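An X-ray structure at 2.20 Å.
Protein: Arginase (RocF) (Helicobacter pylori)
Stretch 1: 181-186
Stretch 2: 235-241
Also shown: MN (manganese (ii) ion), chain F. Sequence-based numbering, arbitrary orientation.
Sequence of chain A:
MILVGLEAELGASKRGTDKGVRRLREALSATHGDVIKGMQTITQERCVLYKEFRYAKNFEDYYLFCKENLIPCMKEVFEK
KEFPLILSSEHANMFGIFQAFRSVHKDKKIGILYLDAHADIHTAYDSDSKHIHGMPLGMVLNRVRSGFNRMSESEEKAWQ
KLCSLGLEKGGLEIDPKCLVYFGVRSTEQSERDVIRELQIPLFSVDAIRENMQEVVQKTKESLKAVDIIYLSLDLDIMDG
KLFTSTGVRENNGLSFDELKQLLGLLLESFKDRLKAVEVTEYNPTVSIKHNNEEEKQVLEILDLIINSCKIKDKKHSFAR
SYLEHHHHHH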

# COMPACT_ATOMS: atom_id res chain seq x y z
N TYR A 181 -6.47 3.33 -9.61
CA TYR A 181 -5.06 3.70 -9.73
C TYR A 181 -4.89 5.21 -9.86
O TYR A 181 -5.63 5.87 -10.58
CB TYR A 181 -4.44 3.05 -10.97
CG TYR A 181 -4.06 1.60 -10.82
CD1 TYR A 181 -3.18 1.18 -9.81
CD2 TYR A 181 -4.50 0.65 -11.75
CE1 TYR A 181 -2.73 -0.14 -9.74
CE2 TYR A 181 -4.06 -0.67 -11.69
CZ TYR A 181 -3.17 -1.06 -10.69
OH TYR A 181 -2.70 -2.36 -10.67
N PHE A 182 -3.89 5.75 -9.16
CA PHE A 182 -3.60 7.18 -9.21
C PHE A 182 -2.12 7.39 -9.52
O PHE A 182 -1.26 6.90 -8.79
CB PHE A 182 -3.92 7.84 -7.86
CG PHE A 182 -5.38 7.80 -7.49
CD1 PHE A 182 -6.24 8.82 -7.91
CD2 PHE A 182 -5.89 6.76 -6.71
CE1 PHE A 182 -7.59 8.79 -7.57
CE2 PHE A 182 -7.24 6.73 -6.37
CZ PHE A 182 -8.09 7.75 -6.79
N GLY A 183 -1.84 8.10 -10.61
CA GLY A 183 -0.47 8.39 -10.99
C GLY A 183 0.34 7.29 -11.67
O GLY A 183 1.54 7.46 -11.89
N VAL A 184 -0.30 6.18 -12.00
CA VAL A 184 0.41 5.07 -12.65
C VAL A 184 1.00 5.51 -13.99
O VAL A 184 0.29 6.06 -14.84
CB VAL A 184 -0.54 3.87 -12.88
CG1 VAL A 184 0.17 2.77 -13.65
CG2 VAL A 184 -1.03 3.34 -11.54
N ARG A 185 2.29 5.27 -14.18
CA ARG A 185 2.95 5.70 -15.40
C ARG A 185 4.08 4.80 -15.87
O ARG A 185 4.70 5.07 -16.90
CB ARG A 185 3.48 7.12 -15.22
CG ARG A 185 4.29 7.30 -13.94
CD ARG A 185 4.76 8.73 -13.81
NE ARG A 185 5.70 8.93 -12.72
CZ ARG A 185 5.38 8.99 -11.43
NH1 ARG A 185 6.34 9.19 -10.53
NH2 ARG A 185 4.12 8.85 -11.03
N SER A 186 4.37 3.74 -15.13
CA SER A 186 5.44 2.83 -15.50
C SER A 186 4.91 1.41 -15.39
O SER A 186 4.77 0.88 -14.29
CB SER A 186 6.64 3.03 -14.57
OG SER A 186 7.72 2.19 -14.93
MN MN F . 5.77 1.92 -7.15
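Stretch 2 235-241: LDIMDGK

How does the second stretch lie on the first? It opens with a short 3-10 segment, Leu-235 to Ile-237, followed by Met-238, whose N donates a hydrogen bond to Leu-235 O at 3.1 Å; from Met-238 onward the chain is loop. The first stretch is the end of a strand, Tyr-181 and Phe-182, running out into a loop. End to end, the two stretches run in broadly the same sense. The two backbones come nearest where Gly-183 CA lies 5.8 Å from Ile-237 CA, and from there the contact spreads to the carbonyls of Asp-236, Ile-237 and Met-238. It is compact, burying 204 Å² in all, and most of that belongs to Arg-185 and Ile-237.

What does Arg-185 do to cover so much surface? Its CA-to-CB bond points sideways, but the side chain, with chi1 in p and chi2 and chi3 both in t, extends until its guanidinium meets the carbonyls of Asp-236, Ile-237 and Met-238. Arg-185 NH1 donates to Asp-236 O at 2.9 Å, to Met-238 O at 3.3 Å and to Ile-237 O at 3.4 Å, while Arg-185 NH2 donates to Ile-237 O at 3.1 Å. All four hydrogen bonds are weak, with angles at the hydrogen of 121 to 134°, so the grip comes from several bent bonds converging on one charged group. Met-238 O lies at the guanidinium edge, near its plane. Within its own stretch, Arg-185 NH2 also donates to Gly-183 O at 3.1 Å, tying the guanidinium back to the loop it springs from.

Where does Ile-237 fit? Both its chi angles are in t. The CA-to-CB bond points sideways, but the end of the side chain comes nearer, and Ile-237 CD1 lies 3.2 Å from Phe-182 O and 4.3 Å from Phe-182 CB. The latter is an apolar contact made at the base of the phenylalanine, whose ring end leads away. Beside it, Ile-237 CG1 lies 4.1 Å from Gly-183 CA. An ideal CB on Gly-183 would point toward the second stretch and stand 2.6 Å from Ile-237 CG1, a clash; the positive phi of 78° by itself also favours glycine.

How does the contact relate to the manganese ion? Asp-236 OD2 binds the manganese ion, MN, at 2.1 Å, alongside three ligand atoms from elsewhere in the structure. The same residue offers its backbone O to Arg-185 NH1, so its carboxylate serves the metal while its carbonyl meets the first stretch.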

# COMPACT_ATOMS: atom_id res chain seq x y z
N LEU A 235 5.19 6.13 -2.25
CA LEU A 235 5.79 7.44 -2.43
C LEU A 235 6.37 7.73 -3.82
O LEU A 235 6.57 8.89 -4.18
CB LEU A 235 6.87 7.66 -1.35
CG LEU A 235 6.36 7.66 0.10
CD1 LEU A 235 7.54 7.59 1.06
CD2 LEU A 235 5.52 8.91 0.36
N ASP A 236 6.62 6.70 -4.61
CA ASP A 236 7.17 6.95 -5.93
C ASP A 236 6.12 7.55 -6.88
O ASP A 236 6.39 7.73 -8.07
CB ASP A 236 7.79 5.69 -6.55
CG ASP A 236 6.79 4.58 -6.80
OD1 ASP A 236 5.57 4.86 -6.91
OD2 ASP A 236 7.23 3.42 -6.90
N ILE A 237 4.94 7.86 -6.35
CA ILE A 237 3.92 8.48 -7.19
C ILE A 237 4.41 9.90 -7.43
O ILE A 237 4.07 10.53 -8.44
CB ILE A 237 2.53 8.50 -6.50
CG1 ILE A 237 1.51 9.16 -7.43
CG2 ILE A 237 2.61 9.23 -5.18
CD1 ILE A 237 0.06 9.10 -6.94
N MET A 238 5.22 10.40 -6.51
CA MET A 238 5.79 11.73 -6.66
C MET A 238 6.89 11.67 -7.72
O MET A 238 7.55 10.64 -7.87
CB MET A 238 6.39 12.23 -5.34
CG MET A 238 5.37 12.65 -4.30
SD MET A 238 6.14 13.35 -2.83
CE MET A 238 6.53 11.85 -1.94
N ASP A 239 7.07 12.76 -8.46
CA ASP A 239 8.08 12.80 -9.51
C ASP A 239 9.45 12.30 -9.05
O ASP A 239 9.95 12.71 -8.00
CB ASP A 239 8.22 14.22 -10.04
CG ASP A 239 9.10 14.29 -11.27
OD1 ASP A 239 8.61 13.93 -12.36
OD2 ASP A 239 10.27 14.69 -11.14
N GLY A 240 10.06 11.45 -9.86
CA GLY A 240 11.37 10.89 -9.54
C GLY A 240 12.49 11.90 -9.34
O GLY A 240 13.46 11.62 -8.64
N LYS A 241 12.37 13.07 -9.97
CA LYS A 241 13.38 14.12 -9.84
C LYS A 241 13.19 14.89 -8.54
O LYS A 241 14.16 15.32 -7.92
CB LYS A 241 13.30 15.11 -11.01
CG LYS A 241 13.66 14.55 -12.37
CD LYS A 241 15.11 14.10 -12.42
CE LYS A 241 15.65 14.18 -13.84
NZ LYS A 241 14.70 13.59 -14.82